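Local coordinates for protein zinc chaperone AztD (Citrobacter koseri, PDB 6CMK) that acts as a periplasmic zinc chaperone, passing one zinc ion directly to the solute-binding protein AztC of the AztABCD transport system without forming a stable complex, at residues W36-A41 / I51-G56; D32-R37 / V357-I362; S94-H99 / V396-S401; A60-K65 / P112-L117. All blocks are in the same frame, centred on the assembly; numbering follows the deposited sequence.

Overall arrangement
All four contacts involve one blade of the beta propeller, built from strands 58-63, 47-52 and 32-42 plus the C-terminal strand 392-403. Contact 1 is a hairpin within it. Contact 2, centred about 9 Å away and sharing Trp-36, packs it against the preceding blade. Contacts 3 and 4, centres about 17 Å apart, pack its two edge strands, the inner 392-403 and the outer 58-63, against the following blade. Arg-37 hydrogen-bonds Ser-94 O, tying contact 1 to contact 3. Contacts 2 and 3 touch the second subunit. Contact 3 comes nearest the metal: at nearest atoms, the Phe-98 side chain is about 10 Å from a bound zinc and about 7 Å from that of zinc ligand Asp-106.

Contact 1: W36-A41 / I51-G56; sequences WRLFIA and IDALDG
Leu-38 and Ile-51 form a hydrogen-bonded pair in the beta hairpin of strands 32-42 and 47-52, neighbours within one blade of the propeller. Leu-38 N bonds to Ile-51 O at 2.8 Å, and Ile-51 N answers to Leu-38 O. On the face carrying these two side chains, Ile-40 and Ile-51 cross obliquely, with CD1 3.7 Å from CD1. Leu-38 turns its CD2 branch to the CB of Ala-53, 3.8 Å away. Ala-53 CB also lies beside Trp-36 CB, while Leu-54 brings CD2 to within 3.9 Å of Trp-36 CD1; the rest of the indole leads away from residues 51-56. The other face carries Arg-37 opposite Asp-52, but their charged ends do not meet. Arg-37 runs out extended from CG to NE, and its NH1 hydrogen-bonds Ser-94 O and Asp-110 O in the next blade. Where strand 47-52 ends, Ala-53 N still reaches Trp-36 O at 2.9 Å, standing 40° out of the carbonyl plane. Asp-52 OD1 has two donors. Leu-54 N closes an Asx turn onto it at 2.9 Å, and a water donates to it at 2.7 Å while accepting from Trp-36 N at 3.0 Å.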
loop_
_atom_site.group_PDB
_atom_site.type_symbol
_atom_site.label_atom_id
_atom_site.label_comp_id
_atom_site.label_asym_id
_atom_site.label_seq_id
_atom_site.Cartn_x
_atom_site.Cartn_y
_atom_site.Cartn_z
ATOM N N TRP B 36 -2.150 5.826 -16.144
ATOM C CA TRP B 36 -1.811 4.420 -16.304
ATOM C C TRP B 36 -1.120 4.227 -17.646
ATOM O O TRP B 36 -1.481 4.869 -18.637
ATOM C CB TRP B 36 -3.042 3.516 -16.252
ATOM C CG TRP B 36 -3.767 3.460 -14.924
ATOM C CD1 TRP B 36 -4.578 4.418 -14.396
ATOM C CD2 TRP B 36 -3.778 2.372 -13.999
ATOM N NE1 TRP B 36 -5.092 4.002 -13.191
ATOM C CE2 TRP B 36 -4.610 2.748 -12.921
ATOM C CE3 TRP B 36 -3.162 1.123 -13.967
ATOM C CZ2 TRP B 36 -4.840 1.916 -11.840
ATOM C CZ3 TRP B 36 -3.396 0.300 -12.885
ATOM C CH2 TRP B 36 -4.226 0.704 -11.837
ATOM N N ARG B 37 -0.144 3.321 -17.679
ATOM C CA ARG B 37 0.655 3.089 -18.872
ATOM C C ARG B 37 0.793 1.602 -19.137
ATOM O O ARG B 37 0.931 0.804 -18.206
ATOM C CB ARG B 37 2.028 3.735 -18.724
ATOM C CG ARG B 37 1.930 5.236 -18.796
ATOM C CD ARG B 37 3.208 5.931 -18.418
ATOM N NE ARG B 37 3.010 7.372 -18.455
ATOM C CZ ARG B 37 3.967 8.269 -18.273
ATOM N NH1 ARG B 37 5.206 7.879 -18.028
ATOM N NH2 ARG B 37 3.678 9.561 -18.336
ATOM N N LEU B 38 0.724 1.246 -20.416
ATOM C CA LEU B 38 0.985 -0.102 -20.889
ATOM C C LEU B 38 2.408 -0.191 -21.410
ATOM O O LEU B 38 2.899 0.726 -22.072
ATOM C CB LEU B 38 0.038 -0.492 -22.025
ATOM C CG LEU B 38 -1.450 -0.251 -21.809
ATOM C CD1 LEU B 38 -2.226 -0.599 -23.090
ATOM C CD2 LEU B 38 -1.928 -1.062 -20.632
ATOM N N PHE B 39 3.044 -1.324 -21.150
ATOM C CA PHE B 39 4.345 -1.645 -21.716
ATOM C C PHE B 39 4.184 -2.945 -22.481
ATOM O O PHE B 39 3.752 -3.950 -21.911
ATOM C CB PHE B 39 5.399 -1.737 -20.611
ATOM C CG PHE B 39 5.587 -0.440 -19.890
ATOM C CD1 PHE B 39 4.681 -0.044 -18.927
ATOM C CD2 PHE B 39 6.621 0.414 -20.224
ATOM C CE1 PHE B 39 4.816 1.164 -18.283
ATOM C CE2 PHE B 39 6.765 1.626 -19.579
ATOM C CZ PHE B 39 5.862 1.998 -18.612
ATOM N N ILE B 40 4.486 -2.908 -23.780
ATOM C CA ILE B 40 4.115 -3.978 -24.696
ATOM C C ILE B 40 5.348 -4.394 -25.478
ATOM O O ILE B 40 5.958 -3.570 -26.171
ATOM C CB ILE B 40 2.996 -3.553 -25.656
ATOM C CG1 ILE B 40 1.804 -2.961 -24.892
ATOM C CG2 ILE B 40 2.539 -4.745 -26.471
ATOM C CD1 ILE B 40 1.490 -1.558 -25.325
ATOM N N ALA B 41 5.691 -5.668 -25.391
ATOM C CA ALA B 41 6.834 -6.214 -26.104
ATOM C C ALA B 41 6.383 -6.897 -27.390
ATOM O O ALA B 41 5.397 -7.640 -27.403
ATOM C CB ALA B 41 7.596 -7.210 -25.229
ATOM N N ILE B 51 2.408 2.878 -24.029
ATOM C CA ILE B 51 1.149 3.441 -24.489
ATOM C C ILE B 51 0.406 3.964 -23.275
ATOM O O ILE B 51 0.417 3.335 -22.213
ATOM C CB ILE B 51 0.330 2.381 -25.251
ATOM C CG1 ILE B 51 1.052 2.070 -26.574
ATOM C CG2 ILE B 51 -1.122 2.827 -25.480
ATOM C CD1 ILE B 51 0.292 1.179 -27.530
ATOM N N ASP B 52 -0.214 5.129 -23.427
ATOM C CA ASP B 52 -1.119 5.637 -22.404
ATOM C C ASP B 52 -2.354 4.747 -22.359
ATOM O O ASP B 52 -3.082 4.639 -23.348
ATOM C CB ASP B 52 -1.493 7.086 -22.712
ATOM C CG ASP B 52 -2.321 7.735 -21.613
ATOM O OD1 ASP B 52 -3.054 7.039 -20.874
ATOM O OD2 ASP B 52 -2.235 8.970 -21.489
ATOM N N ALA B 53 -2.577 4.089 -21.223
ATOM C CA ALA B 53 -3.653 3.106 -21.145
ATOM C C ALA B 53 -5.025 3.758 -21.258
ATOM O O ALA B 53 -5.989 3.106 -21.671
ATOM C CB ALA B 53 -3.567 2.327 -19.834
ATOM N N LEU B 54 -5.143 5.030 -20.881
ATOM C CA LEU B 54 -6.464 5.637 -20.778
ATOM C C LEU B 54 -7.001 6.104 -22.132
ATOM O O LEU B 54 -8.222 6.147 -22.322
ATOM C CB LEU B 54 -6.415 6.786 -19.764
ATOM C CG LEU B 54 -5.775 6.422 -18.411
ATOM C CD1 LEU B 54 -5.888 7.565 -17.412
ATOM C CD2 LEU B 54 -6.367 5.148 -17.805
ATOM N N ASP B 55 -6.130 6.437 -23.088
ATOM C CA ASP B 55 -6.592 6.836 -24.415
ATOM C C ASP B 55 -5.806 6.213 -25.562
ATOM O O ASP B 55 -6.124 6.486 -26.725
ATOM C CB ASP B 55 -6.560 8.368 -24.561
ATOM C CG ASP B 55 -5.157 8.933 -24.504
ATOM O OD1 ASP B 55 -4.192 8.151 -24.372
ATOM O OD2 ASP B 55 -5.018 10.166 -24.601
ATOM N N GLY B 56 -4.788 5.406 -25.285
ATOM C CA GLY B 56 -4.146 4.641 -26.326
ATOM C C GLY B 56 -3.071 5.346 -27.119
ATOM O O GLY B 56 -2.596 4.777 -28.108
HETATM O O HOH W 1 -2.486 7.805 -18.356
#

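Contact 2: D32-R37 / V357-I362; sequences DVTAWR and VADNKI
Trp-36 lays one face of its indole on the turn at Ala-358 and Asp-359, and this packing over the ring face carries most of the contact. The backbone N of Asp-359 sits 3.2 Å above the ring plane, over its centre. Asp-359 CB covers the five-membered ring, 3.6 Å from its centroid and close to the normal, a CH-pi contact. A chi1 of -159° sets Asp-359 CG anti to its backbone N and above NE1; the carboxylate extends outward from there, its plane 18° from that of the indole. At the six-membered ring, Ala-358 CB packs 3.5 Å from Trp-36 CE3.

The polar link between the segments is made by water. A molecule in the indole plane accepts from Trp-36 NE1 at 2.8 Å and donates to Asp-359 OD1 at 3.1 Å, so it joins the ring edge to the acid above. Thr-34 CG2 also lies at that edge, in plane, and touches Asp-359 OD2 loosely at 4.1 Å.

Backbone bonds shape the surface on which the ring rests. Ala-358 to Lys-361 is a type II' turn, with Asp-359 at positive phi (56°) and Lys-361 N bonded to Ala-358 O at 2.9 Å. Arg-309 NH2 holds Asp-359 O. From the second subunit, Gly-346 packs on Trp-36, and His-347 on Thr-34 and Asp-359. An aromatic from one sheet covering a tight hairpin turn of the preceding blade is here a blade-to-blade joint of the beta propeller, between the last blade made from one continuous stretch of chain and the one that the chain's two ends close.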
loop_
_atom_site.group_PDB
_atom_site.type_symbol
_atom_site.label_atom_id
_atom_site.label_comp_id
_atom_site.label_asym_id
_atom_site.label_seq_id
_atom_site.Cartn_x
_atom_site.Cartn_y
_atom_site.Cartn_z
ATOM N N ASP B 32 -5.966 16.607 -9.241
ATOM C CA ASP B 32 -6.046 15.166 -9.024
ATOM C C ASP B 32 -5.829 14.476 -10.364
ATOM O O ASP B 32 -6.602 14.691 -11.303
ATOM C CB ASP B 32 -7.410 14.807 -8.430
ATOM C CG ASP B 32 -7.386 13.529 -7.645
ATOM O OD1 ASP B 32 -7.269 12.452 -8.264
ATOM O OD2 ASP B 32 -7.488 13.607 -6.402
ATOM N N VAL B 33 -4.783 13.657 -10.463
ATOM C CA VAL B 33 -4.343 13.131 -11.749
ATOM C C VAL B 33 -4.373 11.614 -11.713
ATOM O O VAL B 33 -3.833 10.996 -10.788
ATOM C CB VAL B 33 -2.938 13.628 -12.121
ATOM C CG1 VAL B 33 -2.507 13.019 -13.452
ATOM C CG2 VAL B 33 -2.940 15.142 -12.193
ATOM N N THR B 34 -4.990 11.033 -12.735
ATOM C CA THR B 34 -5.018 9.596 -12.972
ATOM C C THR B 34 -4.081 9.292 -14.129
ATOM O O THR B 34 -4.135 9.957 -15.167
ATOM C CB THR B 34 -6.435 9.116 -13.310
ATOM O OG1 THR B 34 -7.310 9.347 -12.199
ATOM C CG2 THR B 34 -6.442 7.632 -13.646
ATOM N N ALA B 35 -3.222 8.294 -13.958
ATOM C CA ALA B 35 -2.298 7.965 -15.036
ATOM C C ALA B 35 -1.992 6.481 -14.995
ATOM O O ALA B 35 -1.631 5.946 -13.940
ATOM C CB ALA B 35 -1.003 8.780 -14.937
ATOM N N TRP B 36 -2.150 5.826 -16.144
ATOM C CA TRP B 36 -1.811 4.420 -16.304
ATOM C C TRP B 36 -1.120 4.227 -17.646
ATOM O O TRP B 36 -1.481 4.869 -18.637
ATOM C CB TRP B 36 -3.042 3.516 -16.252
ATOM C CG TRP B 36 -3.767 3.460 -14.924
ATOM C CD1 TRP B 36 -4.578 4.418 -14.396
ATOM C CD2 TRP B 36 -3.778 2.372 -13.999
ATOM N NE1 TRP B 36 -5.092 4.002 -13.191
ATOM C CE2 TRP B 36 -4.610 2.748 -12.921
ATOM C CE3 TRP B 36 -3.162 1.123 -13.967
ATOM C CZ2 TRP B 36 -4.840 1.916 -11.840
ATOM C CZ3 TRP B 36 -3.396 0.300 -12.885
ATOM C CH2 TRP B 36 -4.226 0.704 -11.837
ATOM N N ARG B 37 -0.144 3.321 -17.679
ATOM C CA ARG B 37 0.655 3.089 -18.872
ATOM C C ARG B 37 0.793 1.602 -19.137
ATOM O O ARG B 37 0.931 0.804 -18.206
ATOM C CB ARG B 37 2.028 3.735 -18.724
ATOM C CG ARG B 37 1.930 5.236 -18.796
ATOM C CD ARG B 37 3.208 5.931 -18.418
ATOM N NE ARG B 37 3.010 7.372 -18.455
ATOM C CZ ARG B 37 3.967 8.269 -18.273
ATOM N NH1 ARG B 37 5.206 7.879 -18.028
ATOM N NH2 ARG B 37 3.678 9.561 -18.336
ATOM N N VAL B 357 -4.311 -5.491 -16.939
ATOM C CA VAL B 357 -5.396 -4.710 -16.347
ATOM C C VAL B 357 -4.855 -3.346 -15.940
ATOM O O VAL B 357 -3.810 -3.261 -15.292
ATOM C CB VAL B 357 -6.013 -5.413 -15.122
ATOM C CG1 VAL B 357 -7.211 -4.609 -14.609
ATOM C CG2 VAL B 357 -6.438 -6.832 -15.458
ATOM N N ALA B 358 -5.579 -2.284 -16.302
ATOM C CA ALA B 358 -5.244 -0.928 -15.885
ATOM C C ALA B 358 -6.534 -0.186 -15.581
ATOM O O ALA B 358 -7.445 -0.161 -16.413
ATOM C CB ALA B 358 -4.455 -0.170 -16.959
ATOM N N ASP B 359 -6.601 0.417 -14.391
ATOM C CA ASP B 359 -7.747 1.226 -13.958
ATOM C C ASP B 359 -8.995 0.354 -14.074
ATOM O O ASP B 359 -9.042 -0.718 -13.451
ATOM C CB ASP B 359 -7.773 2.528 -14.766
ATOM C CG ASP B 359 -8.559 3.627 -14.081
ATOM O OD1 ASP B 359 -8.776 3.533 -12.854
ATOM O OD2 ASP B 359 -8.964 4.584 -14.769
ATOM N N ASN B 360 -9.999 0.748 -14.844
ATOM C CA ASN B 360 -11.227 -0.029 -14.961
ATOM C C ASN B 360 -11.335 -0.711 -16.320
ATOM O O ASN B 360 -12.435 -0.943 -16.825
ATOM C CB ASN B 360 -12.427 0.873 -14.699
ATOM C CG ASN B 360 -12.402 1.464 -13.299
ATOM O OD1 ASN B 360 -11.861 0.857 -12.363
ATOM N ND2 ASN B 360 -12.971 2.656 -13.147
ATOM N N LYS B 361 -10.191 -1.045 -16.912
ATOM C CA LYS B 361 -10.137 -1.623 -18.242
ATOM C C LYS B 361 -9.252 -2.861 -18.249
ATOM O O LYS B 361 -8.277 -2.971 -17.490
ATOM C CB LYS B 361 -9.603 -0.614 -19.266
ATOM C CG LYS B 361 -10.543 0.537 -19.527
ATOM C CD LYS B 361 -9.869 1.608 -20.358
ATOM C CE LYS B 361 -10.880 2.585 -20.934
ATOM N NZ LYS B 361 -10.270 3.469 -21.965
ATOM N N ILE B 362 -9.603 -3.781 -19.138
ATOM C CA ILE B 362 -8.840 -4.989 -19.405
ATOM C C ILE B 362 -8.296 -4.897 -20.822
ATOM O O ILE B 362 -8.998 -4.458 -21.742
ATOM C CB ILE B 362 -9.704 -6.252 -19.239
ATOM C CG1 ILE B 362 -10.330 -6.300 -17.838
ATOM C CG2 ILE B 362 -8.852 -7.498 -19.472
ATOM C CD1 ILE B 362 -11.437 -7.331 -17.726
HETATM O O HOH W 2 -6.758 5.197 -11.254
#

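Contact 3: S94-H99 / V396-S401; sequences SGIAFH and VAVGGS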
loop_
_atom_site.group_PDB
_atom_site.type_symbol
_atom_site.label_atom_id
_atom_site.label_comp_id
_atom_site.label_asym_id
_atom_site.label_seq_id
_atom_site.Cartn_x
_atom_site.Cartn_y
_atom_site.Cartn_z
ATOM N N SER B 94 9.190 3.737 -15.511
ATOM C CA SER B 94 7.848 3.850 -16.065
ATOM C C SER B 94 7.401 5.298 -16.179
ATOM O O SER B 94 6.560 5.625 -17.029
ATOM C CB SER B 94 6.873 3.082 -15.188
ATOM O OG SER B 94 6.704 3.759 -13.952
ATOM N N GLY B 95 7.927 6.166 -15.327
ATOM C CA GLY B 95 7.504 7.543 -15.290
ATOM C C GLY B 95 6.302 7.798 -14.412
ATOM O O GLY B 95 5.774 8.914 -14.427
ATOM N N ILE B 96 5.831 6.796 -13.673
ATOM C CA ILE B 96 4.733 6.965 -12.728
ATOM C C ILE B 96 5.197 6.428 -11.387
ATOM O O ILE B 96 5.584 5.259 -11.282
ATOM C CB ILE B 96 3.448 6.248 -13.178
ATOM C CG1 ILE B 96 2.974 6.804 -14.526
ATOM C CG2 ILE B 96 2.368 6.423 -12.109
ATOM C CD1 ILE B 96 1.803 6.046 -15.151
ATOM N N ALA B 97 5.159 7.275 -10.362
ATOM C CA ALA B 97 5.534 6.860 -9.027
ATOM C C ALA B 97 4.639 7.570 -8.021
ATOM O O ALA B 97 4.072 8.629 -8.304
ATOM C CB ALA B 97 7.017 7.153 -8.750
ATOM N N PHE B 98 4.508 6.965 -6.846
ATOM C CA PHE B 98 3.608 7.461 -5.819
ATOM C C PHE B 98 4.319 7.691 -4.495
ATOM O O PHE B 98 5.383 7.128 -4.214
ATOM C CB PHE B 98 2.448 6.498 -5.597
ATOM C CG PHE B 98 1.581 6.325 -6.804
ATOM C CD1 PHE B 98 0.595 7.252 -7.106
ATOM C CD2 PHE B 98 1.768 5.236 -7.648
ATOM C CE1 PHE B 98 -0.226 7.089 -8.227
ATOM C CE2 PHE B 98 0.959 5.074 -8.763
ATOM C CZ PHE B 98 -0.024 5.999 -9.057
ATOM N N HIS B 99 3.711 8.564 -3.694
ATOM C CA HIS B 99 4.080 8.762 -2.301
ATOM C C HIS B 99 2.862 8.487 -1.431
ATOM O O HIS B 99 1.785 9.042 -1.676
ATOM C CB HIS B 99 4.586 10.181 -2.055
ATOM C CG HIS B 99 5.784 10.542 -2.870
ATOM N ND1 HIS B 99 7.048 10.080 -2.575
ATOM C CD2 HIS B 99 5.912 11.320 -3.970
ATOM C CE1 HIS B 99 7.903 10.557 -3.461
ATOM N NE2 HIS B 99 7.239 11.313 -4.318
ATOM N N VAL B 396 2.469 -5.500 -19.706
ATOM C CA VAL B 396 2.255 -5.187 -18.297
ATOM C C VAL B 396 1.755 -3.751 -18.209
ATOM O O VAL B 396 1.929 -2.950 -19.129
ATOM C CB VAL B 396 3.515 -5.377 -17.417
ATOM C CG1 VAL B 396 3.949 -6.847 -17.413
ATOM C CG2 VAL B 396 4.652 -4.455 -17.868
ATOM N N ALA B 397 1.113 -3.438 -17.085
ATOM C CA ALA B 397 0.506 -2.132 -16.857
ATOM C C ALA B 397 0.850 -1.628 -15.463
ATOM O O ALA B 397 0.884 -2.408 -14.511
ATOM C CB ALA B 397 -1.021 -2.193 -16.986
ATOM N N VAL B 398 1.075 -0.321 -15.344
ATOM C CA VAL B 398 1.260 0.323 -14.045
ATOM C C VAL B 398 0.390 1.571 -13.989
ATOM O O VAL B 398 -0.065 2.089 -15.011
ATOM C CB VAL B 398 2.736 0.708 -13.764
ATOM C CG1 VAL B 398 3.644 -0.513 -13.842
ATOM C CG2 VAL B 398 3.217 1.819 -14.704
ATOM N N GLY B 399 0.177 2.071 -12.780
ATOM C CA GLY B 399 -0.490 3.350 -12.642
ATOM C C GLY B 399 -1.437 3.377 -11.463
ATOM O O GLY B 399 -1.471 2.469 -10.639
ATOM N N GLY B 400 -2.223 4.445 -11.422
ATOM C CA GLY B 400 -3.127 4.769 -10.321
ATOM C C GLY B 400 -3.494 6.245 -10.387
ATOM O O GLY B 400 -3.503 6.842 -11.455
ATOM N N SER B 401 -3.763 6.836 -9.226
ATOM C CA SER B 401 -4.048 8.266 -9.219
ATOM C C SER B 401 -3.523 8.884 -7.931
ATOM O O SER B 401 -3.286 8.200 -6.937
ATOM C CB SER B 401 -5.549 8.547 -9.390
ATOM O OG SER B 401 -6.266 8.314 -8.190
#
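Ser-94 OG meets three groups: Ile-96 N donates to it at 3.2 Å, closing an ST turn, and its hydroxyl bonds to Gly-76 O, with a weak second bond to Ala-77 O. Its chi1 of 70° sets OG between the backbone N and the carbonyl carbon, and its CB meets Val-398 CG2 at 3.9 Å. In this blade-to-blade interface of the beta propeller, strand 396-401 completes the first blade beside N-terminal strand 32-42, the closure often called Velcro. Strand 96-99 of the following blade crosses it at 42°, axes 7.2 Å apart, and its side chains span the distance to that backbone. Ile-96 lays CG2 against Gly-399 CA at 4.2 Å, and its CD1 faces Val-398 more loosely. Gly-399 has backbone angles that call for glycine; Gly-400, lacking a CB, makes room for Phe-98, whose CZ comes to 3.6 Å from Gly-400 CA and meets the carbonyl carbon of Gly-399 edge-on. A bound MES, probably from crystallisation, lies about 3 Å from the Phe-98 side chain at nearest atoms and accepts a hydrogen bond from Ser-401 N. Ser-401 OG bonds to Trp-348 N of the second subunit; Ser-401 O stands 3.5 Å from Phe-98 CE1.

Contact 4: A60-K65 / P112-L117; sequences ATFNVK and PKLLPL
A chi1 of -63° puts Phe-62 CG anti to the carbonyl carbon; from there the ring reaches the backbone of residues 112-114, and Leu-114 has a chi1 of -109°, off the staggered positions, which sets its CG beside that ring. The two side chains pass one another pointing opposite ways, with Phe-62 CD1 3.9 Å from Leu-114 CG. Further out, the ring tip meets main chain. Phe-62 CZ is 3.6 Å from Lys-113 CA and CE1 lies 3.7 Å from Leu-114 N, both approached obliquely, and Pro-112 O stands at the ring edge near its plane, 3.8 Å from CZ.

This is the outer part of an interface between adjacent blades of the beta propeller. Strand 58-63 is the outer edge of the first blade, and strand 113-120 belongs to the sheet that follows. The short strands 60-63 and 113-115 run in roughly the same direction, 30° apart, with their axes 8.3 Å from each other. That spacing is bridged by side chains. Val-50, from the neighbouring strand of the first blade, touches Ala-60, Phe-62 and Pro-112 alike, and Ile-92 of the second blade also packs on Phe-62.

The remaining touches are lighter. Leu-114 reaches past the ring so that its CD1 lies 4.0 Å from Asn-63 O. At the other end Ala-60, whose CB points at the second segment, meets the pyrrolidine ring of Pro-112, CB to CG 4.0 Å.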
loop_
_atom_site.group_PDB
_atom_site.type_symbol
_atom_site.label_atom_id
_atom_site.label_comp_id
_atom_site.label_asym_id
_atom_site.label_seq_id
_atom_site.Cartn_x
_atom_site.Cartn_y
_atom_site.Cartn_z
ATOM N N ALA B 60 6.213 6.183 -26.113
ATOM C CA ALA B 60 7.619 5.905 -26.368
ATOM C C ALA B 60 7.761 4.559 -27.055
ATOM O O ALA B 60 6.915 3.672 -26.906
ATOM C CB ALA B 60 8.440 5.909 -25.072
ATOM N N THR B 61 8.838 4.435 -27.820
ATOM C CA THR B 61 9.306 3.165 -28.350
ATOM C C THR B 61 10.754 3.006 -27.919
ATOM O O THR B 61 11.572 3.903 -28.142
ATOM C CB THR B 61 9.187 3.116 -29.874
ATOM O OG1 THR B 61 7.822 3.306 -30.254
ATOM C CG2 THR B 61 9.670 1.783 -30.416
ATOM N N PHE B 62 11.064 1.887 -27.281
ATOM C CA PHE B 62 12.417 1.596 -26.836
ATOM C C PHE B 62 12.968 0.437 -27.643
ATOM O O PHE B 62 12.325 -0.613 -27.757
ATOM C CB PHE B 62 12.456 1.252 -25.351
ATOM C CG PHE B 62 12.031 2.374 -24.472
ATOM C CD1 PHE B 62 12.636 3.613 -24.575
ATOM C CD2 PHE B 62 11.017 2.198 -23.556
ATOM C CE1 PHE B 62 12.243 4.659 -23.769
ATOM C CE2 PHE B 62 10.623 3.236 -22.747
ATOM C CZ PHE B 62 11.232 4.472 -22.855
ATOM N N ASN B 63 14.157 0.627 -28.188
ATOM C CA ASN B 63 14.857 -0.447 -28.869
ATOM C C ASN B 63 15.808 -1.114 -27.886
ATOM O O ASN B 63 16.619 -0.443 -27.237
ATOM C CB ASN B 63 15.605 0.085 -30.092
ATOM C CG ASN B 63 14.675 0.751 -31.083
ATOM O OD1 ASN B 63 13.840 0.092 -31.703
ATOM N ND2 ASN B 63 14.800 2.065 -31.226
ATOM N N VAL B 64 15.682 -2.431 -27.762
ATOM C CA VAL B 64 16.557 -3.206 -26.896
ATOM C C VAL B 64 17.283 -4.204 -27.790
ATOM O O VAL B 64 17.318 -4.033 -29.014
ATOM C CB VAL B 64 15.768 -3.871 -25.750
ATOM C CG1 VAL B 64 15.208 -2.807 -24.810
ATOM C CG2 VAL B 64 14.634 -4.752 -26.269
ATOM N N LYS B 65 17.872 -5.242 -27.202
ATOM C CA LYS B 65 18.752 -6.119 -27.967
ATOM C C LYS B 65 18.023 -7.330 -28.541
ATOM O O LYS B 65 18.334 -7.759 -29.659
ATOM C CB LYS B 65 19.926 -6.570 -27.089
ATOM C CG LYS B 65 20.933 -7.470 -27.806
ATOM C CD LYS B 65 22.078 -7.907 -26.888
ATOM C CE LYS B 65 22.879 -9.051 -27.510
ATOM N NZ LYS B 65 23.860 -9.655 -26.563
ATOM N N PRO B 112 8.421 8.233 -19.705
ATOM C CA PRO B 112 9.117 6.958 -19.520
ATOM C C PRO B 112 10.501 7.045 -20.139
ATOM O O PRO B 112 10.730 7.803 -21.081
ATOM C CB PRO B 112 8.222 5.953 -20.258
ATOM C CG PRO B 112 7.552 6.784 -21.318
ATOM C CD PRO B 112 7.336 8.133 -20.693
ATOM N N LYS B 113 11.444 6.287 -19.587
ATOM C CA LYS B 113 12.790 6.330 -20.136
ATOM C C LYS B 113 13.529 5.022 -19.893
ATOM O O LYS B 113 13.266 4.294 -18.929
ATOM C CB LYS B 113 13.586 7.507 -19.556
ATOM C CG LYS B 113 13.879 7.421 -18.070
ATOM C CD LYS B 113 14.580 8.682 -17.583
ATOM C CE LYS B 113 14.541 8.804 -16.067
ATOM N NZ LYS B 113 13.177 9.101 -15.546
ATOM N N LEU B 114 14.454 4.731 -20.798
ATOM C CA LEU B 114 15.353 3.604 -20.624
ATOM C C LEU B 114 16.411 3.983 -19.601
ATOM O O LEU B 114 17.078 5.012 -19.743
ATOM C CB LEU B 114 16.014 3.237 -21.950
ATOM C CG LEU B 114 15.614 1.948 -22.662
ATOM C CD1 LEU B 114 16.397 1.857 -23.961
ATOM C CD2 LEU B 114 15.871 0.722 -21.808
ATOM N N LEU B 115 16.549 3.173 -18.575
ATOM C CA LEU B 115 17.561 3.435 -17.571
ATOM C C LEU B 115 18.886 2.824 -17.990
ATOM O O LEU B 115 18.936 1.942 -18.857
ATOM C CB LEU B 115 17.122 2.874 -16.227
ATOM C CG LEU B 115 15.993 3.652 -15.551
ATOM C CD1 LEU B 115 15.411 2.841 -14.411
ATOM C CD2 LEU B 115 16.462 5.022 -15.062
ATOM N N PRO B 116 19.994 3.300 -17.412
ATOM C CA PRO B 116 21.301 2.723 -17.763
ATOM C C PRO B 116 21.514 1.324 -17.214
ATOM O O PRO B 116 22.390 0.610 -17.724
ATOM C CB PRO B 116 22.303 3.719 -17.161
ATOM C CG PRO B 116 21.555 4.388 -16.056
ATOM C CD PRO B 116 20.124 4.467 -16.519
ATOM N N LEU B 117 20.759 0.912 -16.197
ATOM C CA LEU B 117 20.951 -0.410 -15.619
ATOM C C LEU B 117 20.644 -1.491 -16.642
ATOM O O LEU B 117 19.521 -1.577 -17.156
ATOM C CB LEU B 117 20.069 -0.610 -14.388
ATOM C CG LEU B 117 20.155 -2.036 -13.819
ATOM C CD1 LEU B 117 21.491 -2.243 -13.145
ATOM C CD2 LEU B 117 19.065 -2.304 -12.823
#